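PDB 4GNX: putative uncharacterized protein from Ustilago maydis, which forms part of replication protein A, the heterotrimeric complex that binds single-stranded DNA, and itself contacts the strand through an OB fold. Local coordinates for a contact of chain A with DNA and the interface of chains A and B. Coordinates in Å, arbitrary orientation; residue numbers count along the deposited sequence, not the author numbering. Chains: chain A, Putative uncharacterized protein; chain B, Putative uncharacterized protein.

Contact 1: a contact of chain A with DNA. Residues chain A 38, 94-96, 98, 107-108. With nucleotides of chain C.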
ATOM      1  N   GLN A  38     -15.687   0.416 -15.761  1.00 43.56           N
ATOM      2  CA  GLN A  38     -15.419  -0.871 -15.169  1.00 40.18           C
ATOM      3  C   GLN A  38     -15.227  -0.693 -13.689  1.00 34.94           C
ATOM      4  O   GLN A  38     -14.699   0.327 -13.256  1.00 34.73           O
ATOM      5  CB  GLN A  38     -14.168  -1.481 -15.769  1.00 43.94           C
ATOM      6  CG  GLN A  38     -14.429  -2.360 -16.968  1.00 49.43           C
ATOM      7  CD  GLN A  38     -13.353  -3.427 -17.148  1.00 53.42           C
ATOM      8  OE1 GLN A  38     -13.656  -4.621 -17.125  1.00 56.16           O
ATOM      9  NE2 GLN A  38     -12.095  -3.001 -17.329  1.00 54.38           N
ATOM     10  N   LEU A  94     -16.041  -8.671 -11.252  1.00 33.64           N
ATOM     11  CA  LEU A  94     -15.532  -7.673 -12.179  1.00 35.10           C
ATOM     12  C   LEU A  94     -16.620  -7.397 -13.221  1.00 37.01           C
ATOM     13  O   LEU A  94     -17.206  -8.344 -13.761  1.00 40.64           O
ATOM     14  CB  LEU A  94     -14.260  -8.195 -12.836  1.00 37.57           C
ATOM     15  CG  LEU A  94     -13.392  -7.121 -13.473  1.00 39.76           C
ATOM     16  CD1 LEU A  94     -11.914  -7.415 -13.299  1.00 41.43           C
ATOM     17  CD2 LEU A  94     -13.732  -7.017 -14.938  1.00 44.15           C
ATOM     18  N   GLY A  95     -16.915  -6.136 -13.523  1.00 36.00           N
ATOM     19  CA  GLY A  95     -18.061  -5.866 -14.410  1.00 38.23           C
ATOM     20  C   GLY A  95     -18.216  -4.439 -14.876  1.00 39.60           C
ATOM     21  O   GLY A  95     -17.394  -3.614 -14.563  1.00 38.61           O
ATOM     22  N   THR A  96     -19.258  -4.158 -15.647  1.00 42.18           N
ATOM     23  CA  THR A  96     -19.589  -2.789 -16.028  1.00 44.33           C
ATOM     24  C   THR A  96     -20.955  -2.443 -15.440  1.00 43.36           C
ATOM     25  O   THR A  96     -21.867  -3.284 -15.432  1.00 43.60           O
ATOM     26  CB  THR A  96     -19.636  -2.601 -17.563  1.00 50.42           C
ATOM     27  OG1 THR A  96     -18.589  -3.347 -18.183  1.00 54.90           O
ATOM     28  CG2 THR A  96     -19.444  -1.148 -17.937  1.00 51.80           C
ATOM     29  N   LYS A  98     -24.572  -0.906 -15.446  1.00 50.76           N
ATOM     30  CA  LYS A  98     -25.555  -0.705 -16.511  1.00 56.82           C
ATOM     31  C   LYS A  98     -26.933  -0.360 -15.981  1.00 59.33           C
ATOM     32  O   LYS A  98     -27.318  -0.729 -14.864  1.00 57.93           O
ATOM     33  CB  LYS A  98     -25.627  -1.918 -17.457  1.00 58.97           C
ATOM     34  CG  LYS A  98     -24.267  -2.368 -17.967  1.00 59.33           C
ATOM     35  CD  LYS A  98     -24.245  -2.715 -19.444  1.00 64.50           C
ATOM     36  CE  LYS A  98     -22.814  -2.625 -19.978  1.00 65.97           C
ATOM     37  NZ  LYS A  98     -22.561  -3.523 -21.149  1.00 69.93           N
ATOM     38  N   SER A 107     -23.191  -5.728 -15.311  1.00 46.56           N
ATOM     39  CA  SER A 107     -22.957  -6.683 -16.386  1.00 49.44           C
ATOM     40  C   SER A 107     -21.539  -7.204 -16.232  1.00 49.13           C
ATOM     41  O   SER A 107     -20.581  -6.432 -16.286  1.00 47.76           O
ATOM     42  CB  SER A 107     -23.136  -6.028 -17.740  1.00 52.39           C
ATOM     43  OG  SER A 107     -22.375  -6.734 -18.684  1.00 56.06           O
ATOM     44  N   SER A 108     -21.409  -8.510 -16.022  1.00 51.82           N
ATOM     45  CA  SER A 108     -20.134  -9.106 -15.615  1.00 53.40           C
ATOM     46  C   SER A 108     -19.609 -10.138 -16.586  1.00 58.53           C
ATOM     47  O   SER A 108     -20.375 -10.820 -17.248  1.00 63.27           O
ATOM     48  CB  SER A 108     -20.273  -9.774 -14.248  1.00 52.19           C
ATOM     49  OG  SER A 108     -19.133 -10.567 -13.932  1.00 53.22           O
TER
ATOM     50  P    DT C  21     -14.768 -10.714 -21.442  1.00188.18           P
ATOM     51  OP1  DT C  21     -13.913 -11.704 -20.735  1.00184.19           O
ATOM     52  OP2  DT C  21     -14.937 -10.812 -22.915  1.00194.92           O
ATOM     53  O5'  DT C  21     -16.213 -10.789 -20.774  1.00189.26           O
ATOM     54  C5'  DT C  21     -17.202 -11.731 -21.237  1.00185.30           C
ATOM     55  C4'  DT C  21     -18.503 -11.027 -21.551  1.00182.01           C
ATOM     56  O4'  DT C  21     -18.819 -10.072 -20.510  1.00174.22           O
ATOM     57  C3'  DT C  21     -18.527 -10.265 -22.879  1.00181.53           C
ATOM     58  O3'  DT C  21     -19.636 -10.680 -23.701  1.00189.24           O
ATOM     59  C2'  DT C  21     -18.529  -8.796 -22.474  1.00171.03           C
ATOM     60  C1'  DT C  21     -19.061  -8.780 -21.045  1.00164.17           C
ATOM     61  N1   DT C  21     -18.421  -7.793 -20.140  1.00157.45           N
ATOM     62  C2   DT C  21     -19.108  -6.642 -19.815  1.00148.72           C
ATOM     63  O2   DT C  21     -20.218  -6.381 -20.252  1.00138.71           O
ATOM     64  N3   DT C  21     -18.438  -5.798 -18.962  1.00142.61           N
ATOM     65  C4   DT C  21     -17.184  -5.988 -18.409  1.00138.03           C
ATOM     66  O4   DT C  21     -16.710  -5.139 -17.659  1.00127.82           O
ATOM     67  C5   DT C  21     -16.526  -7.219 -18.786  1.00144.61           C
ATOM     68  C7   DT C  21     -15.164  -7.513 -18.238  1.00134.20           C
ATOM     69  C6   DT C  21     -17.170  -8.049 -19.618  1.00155.31           C
TER
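Two hydroxyls, one on each of neighbouring strands of an OB fold, are turned by their first torsions onto DT21 of chain C. In A:Thr96, on strand 90-100, OG1 lies anti to the carbonyl carbon (chi1 -39°) and reaches the Watson-Crick edge of the thymine almost in the base plane, while the methyl CG2 swings away. In A:Ser107, on strand 103-108, OG is anti to the backbone N (chi1 155°) and approaches the sugar edge tilted well out of that plane.

The threonine oxygen serves twice. It accepts from the ring imide N3 at 2.6 Å, through a bent bond of 141° at the hydrogen, and donates to the carbonyl O4. A:Ser107 OG donates to the other carbonyl, O2, at 2.7 Å. The hydroxyls match the thymine pattern but could adapt to other bases, as would suit sequence-independent binding.

On the far side of O4, A:Gln38 brings its amide oxygen OE1 to 3.1 Å from O4. As modelled, two acceptors face each other, and the amide orientation is doubtful at this resolution. The 5-methyl C7 rests 3.6 Å from CD2 of A:Leu94. The A:Gly95 backbone lies on the face from which A:Ser107 OG approaches, displaced toward the rim, with CA 4.1 Å from C4. Behind the base, A:Ser108 OG donates to the carbonyl O of A:Leu94 at 2.9 Å, tying the two strands together. The amino group NZ of A:Lys98 stays 3.8 Å from O2, and any positive charge there may favour the carbonyl electrostatically.

Contact 2: the interface of chains A and B. Residues chain A 122, 125-126, 129; chain B 295, 399, 429, 432-433, 436.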
ATOM      1  N   PHE A 122      -9.662  -6.614   2.708  1.00 33.32           N
ATOM      2  CA  PHE A 122      -8.811  -5.798   1.833  1.00 32.36           C
ATOM      3  C   PHE A 122      -9.651  -4.965   0.904  1.00 29.85           C
ATOM      4  O   PHE A 122      -9.377  -3.794   0.672  1.00 28.92           O
ATOM      5  CB  PHE A 122      -7.922  -6.710   1.001  1.00 33.37           C
ATOM      6  CG  PHE A 122      -7.253  -6.026  -0.146  1.00 32.86           C
ATOM      7  CD1 PHE A 122      -6.001  -5.418   0.018  1.00 34.76           C
ATOM      8  CD2 PHE A 122      -7.845  -6.012  -1.395  1.00 30.97           C
ATOM      9  CE1 PHE A 122      -5.368  -4.796  -1.044  1.00 34.68           C
ATOM     10  CE2 PHE A 122      -7.207  -5.392  -2.454  1.00 32.08           C
ATOM     11  CZ  PHE A 122      -5.975  -4.783  -2.275  1.00 33.43           C
ATOM     12  N   LEU A 125     -11.203  -1.657   2.284  1.00 29.70           N
ATOM     13  CA  LEU A 125     -10.166  -0.648   2.438  1.00 30.23           C
ATOM     14  C   LEU A 125      -9.786  -0.062   1.101  1.00 31.36           C
ATOM     15  O   LEU A 125      -9.419   1.107   0.997  1.00 33.06           O
ATOM     16  CB  LEU A 125      -8.945  -1.226   3.145  1.00 30.70           C
ATOM     17  CG  LEU A 125      -9.200  -1.721   4.576  1.00 31.96           C
ATOM     18  CD1 LEU A 125      -7.951  -2.334   5.184  1.00 34.54           C
ATOM     19  CD2 LEU A 125      -9.718  -0.605   5.475  1.00 32.40           C
ATOM     20  N   GLU A 126      -9.876  -0.874   0.064  1.00 31.91           N
ATOM     21  CA  GLU A 126      -9.437  -0.425  -1.231  1.00 33.00           C
ATOM     22  C   GLU A 126     -10.432   0.601  -1.732  1.00 29.90           C
ATOM     23  O   GLU A 126     -10.043   1.612  -2.312  1.00 29.65           O
ATOM     24  CB  GLU A 126      -9.316  -1.610  -2.175  1.00 37.76           C
ATOM     25  CG  GLU A 126      -8.217  -1.433  -3.215  1.00 45.02           C
ATOM     26  CD  GLU A 126      -8.154  -2.553  -4.247  1.00 49.20           C
ATOM     27  OE1 GLU A 126      -7.169  -2.515  -5.039  1.00 52.31           O
ATOM     28  OE2 GLU A 126      -9.071  -3.444  -4.268  1.00 48.74           O
ATOM     29  N   HIS A 129      -9.807   3.747   0.285  1.00 26.66           N
ATOM     30  CA  HIS A 129      -8.608   4.371  -0.253  1.00 27.93           C
ATOM     31  C   HIS A 129      -8.848   5.012  -1.590  1.00 27.21           C
ATOM     32  O   HIS A 129      -8.456   6.156  -1.815  1.00 28.50           O
ATOM     33  CB  HIS A 129      -7.450   3.373  -0.317  1.00 29.03           C
ATOM     34  CG  HIS A 129      -6.158   3.995  -0.742  1.00 31.13           C
ATOM     35  ND1 HIS A 129      -5.461   4.818   0.055  1.00 33.22           N
ATOM     36  CD2 HIS A 129      -5.480   3.940  -1.941  1.00 32.51           C
ATOM     37  CE1 HIS A 129      -4.374   5.263  -0.591  1.00 35.69           C
ATOM     38  NE2 HIS A 129      -4.388   4.735  -1.816  1.00 35.70           N
TER
ATOM     39  N   ARG B 295       0.510  -3.008  -7.970  1.00 35.45           N
ATOM     40  CA  ARG B 295      -0.601  -3.891  -7.637  1.00 34.59           C
ATOM     41  C   ARG B 295      -1.626  -3.683  -8.742  1.00 33.59           C
ATOM     42  O   ARG B 295      -2.110  -2.561  -8.916  1.00 35.16           O
ATOM     43  CB  ARG B 295      -1.216  -3.487  -6.302  1.00 33.96           C
ATOM     44  CG  ARG B 295      -1.854  -4.636  -5.560  1.00 35.49           C
ATOM     45  CD  ARG B 295      -2.775  -4.226  -4.411  1.00 34.95           C
ATOM     46  NE  ARG B 295      -2.228  -3.320  -3.392  1.00 35.23           N
ATOM     47  CZ  ARG B 295      -1.255  -3.620  -2.534  1.00 37.53           C
ATOM     48  NH1 ARG B 295      -0.640  -4.797  -2.566  1.00 38.43           N
ATOM     49  NH2 ARG B 295      -0.877  -2.720  -1.644  1.00 40.09           N
ATOM     50  N   MET B 399      -5.481 -10.801  -8.921  1.00 35.21           N
ATOM     51  CA  MET B 399      -4.689  -9.646  -8.500  1.00 35.52           C
ATOM     52  C   MET B 399      -3.235  -9.979  -8.152  1.00 35.15           C
ATOM     53  O   MET B 399      -2.955 -10.938  -7.416  1.00 35.60           O
ATOM     54  CB  MET B 399      -5.368  -8.995  -7.304  1.00 38.06           C
ATOM     55  CG  MET B 399      -5.040  -7.527  -7.138  1.00 42.85           C
ATOM     56  SD  MET B 399      -6.092  -6.702  -5.928  1.00 50.19           S
ATOM     57  CE  MET B 399      -7.727  -7.278  -6.437  1.00 47.49           C
ATOM     58  N   PHE B 429      -3.234 -10.563   0.924  1.00 39.28           N
ATOM     59  CA  PHE B 429      -4.349  -9.707   1.306  1.00 38.79           C
ATOM     60  C   PHE B 429      -4.235  -9.113   2.685  1.00 39.83           C
ATOM     61  O   PHE B 429      -4.468  -7.922   2.850  1.00 39.03           O
ATOM     62  CB  PHE B 429      -5.688 -10.419   1.109  1.00 39.15           C
ATOM     63  CG  PHE B 429      -6.069 -10.549  -0.334  1.00 37.54           C
ATOM     64  CD1 PHE B 429      -6.259 -11.799  -0.911  1.00 37.86           C
ATOM     65  CD2 PHE B 429      -6.193  -9.408  -1.126  1.00 35.38           C
ATOM     66  CE1 PHE B 429      -6.603 -11.906  -2.242  1.00 36.93           C
ATOM     67  CE2 PHE B 429      -6.518  -9.506  -2.466  1.00 34.64           C
ATOM     68  CZ  PHE B 429      -6.722 -10.759  -3.024  1.00 35.58           C
ATOM     69  N   ALA B 432      -1.218  -6.502   2.384  1.00 40.23           N
ATOM     70  CA  ALA B 432      -1.728  -5.379   1.566  1.00 36.75           C
ATOM     71  C   ALA B 432      -2.802  -4.595   2.342  1.00 36.64           C
ATOM     72  O   ALA B 432      -2.889  -3.369   2.244  1.00 35.81           O
ATOM     73  CB  ALA B 432      -2.288  -5.868   0.251  1.00 33.83           C
ATOM     74  N   GLY B 433      -3.598  -5.317   3.130  1.00 37.05           N
ATOM     75  CA  GLY B 433      -4.579  -4.716   4.013  1.00 37.24           C
ATOM     76  C   GLY B 433      -4.007  -3.752   5.031  1.00 38.51           C
ATOM     77  O   GLY B 433      -4.459  -2.610   5.127  1.00 39.15           O
ATOM     78  N   LEU B 436      -2.869  -0.531   3.489  1.00 31.80           N
ATOM     79  CA  LEU B 436      -4.025   0.324   3.296  1.00 30.96           C
ATOM     80  C   LEU B 436      -4.553   0.974   4.577  1.00 31.89           C
ATOM     81  O   LEU B 436      -4.964   2.137   4.542  1.00 30.81           O
ATOM     82  CB  LEU B 436      -5.159  -0.437   2.602  1.00 29.75           C
ATOM     83  CG  LEU B 436      -5.059  -0.609   1.082  1.00 27.88           C
ATOM     84  CD1 LEU B 436      -6.066  -1.604   0.509  1.00 26.45           C
ATOM     85  CD2 LEU B 436      -5.262   0.759   0.487  1.00 27.28           C
TER
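A:Phe122 and B:Leu436 carry this part of the trimerisation core of replication protein A, a three-helix bundle built from the C-terminal helices of its subunits. Helix 117-135 of the RPA32-like chain A meets helix 429-441 of the RPA70-like chain B, and the A:Phe122 ring also reaches strands 290-301 and 398-411 of chain B. The residues of this patch meet mainly through carbon and sulphur, without polar pairing across it.

The tight part surrounds the A:Phe122 ring, which projects toward chain B with CG anti to the backbone N (chi1 166°). The ring is clamped between CD2 of B:Phe429 on one face and CD1 of B:Leu436 on the other, both offset toward the rim. The two aromatic rings pack edge-to-face with planes 57° apart. B:Ala432 CB sits at the rim, 3.5 Å from CE1, and B:Leu436 CD1 is 3.6 Å from the same CE1. The backbone N of B:Gly433 lies at the ring edge, in plane.

B:Leu436 forks between neighbours. Its CD2 turns to A:His129, 3.5 Å from CB, meeting the root of that side chain. Its CD1 also packs on the backbone of A:Glu126, 4.0 Å from CA. A:Leu125 adds CD1 against the carbonyl O of B:Gly433.

The looser margin, perhaps the solvent side, consists of flexible chains touching by few atoms. B:Met399 SD lies 3.9 Å from CE2 of A:Phe122. B:Arg295 touches CZ with its CD methylene, and the guanidinium plane of that arginine is turned 82° from the ring, so it forms no flat stack. The A:Glu126 carboxylate points toward this arginine, but OE1 remains 5.3 Å from B:Arg295 NE, too far for a salt bridge; their opposite charges may still attract weakly.

The C-alpha centres of contact 1 and contact 2 lie about 20 Å apart, and the two share no residue. Contact 1 uses strands 38-50, 90-100 and 103-108 of chain A, whereas contact 2 uses its C-terminal helix 117-135. Chain A can therefore hold DNA on its strands while that helix joins it to chain B within the trimerisation core. This division illustrates how an OB-fold subunit can separate nucleic acid binding from assembly. Anchoring through the helix probably helps to set the position of the chain A DNA surface relative to chain B, although the structure alone does not show any coupling between the contacts.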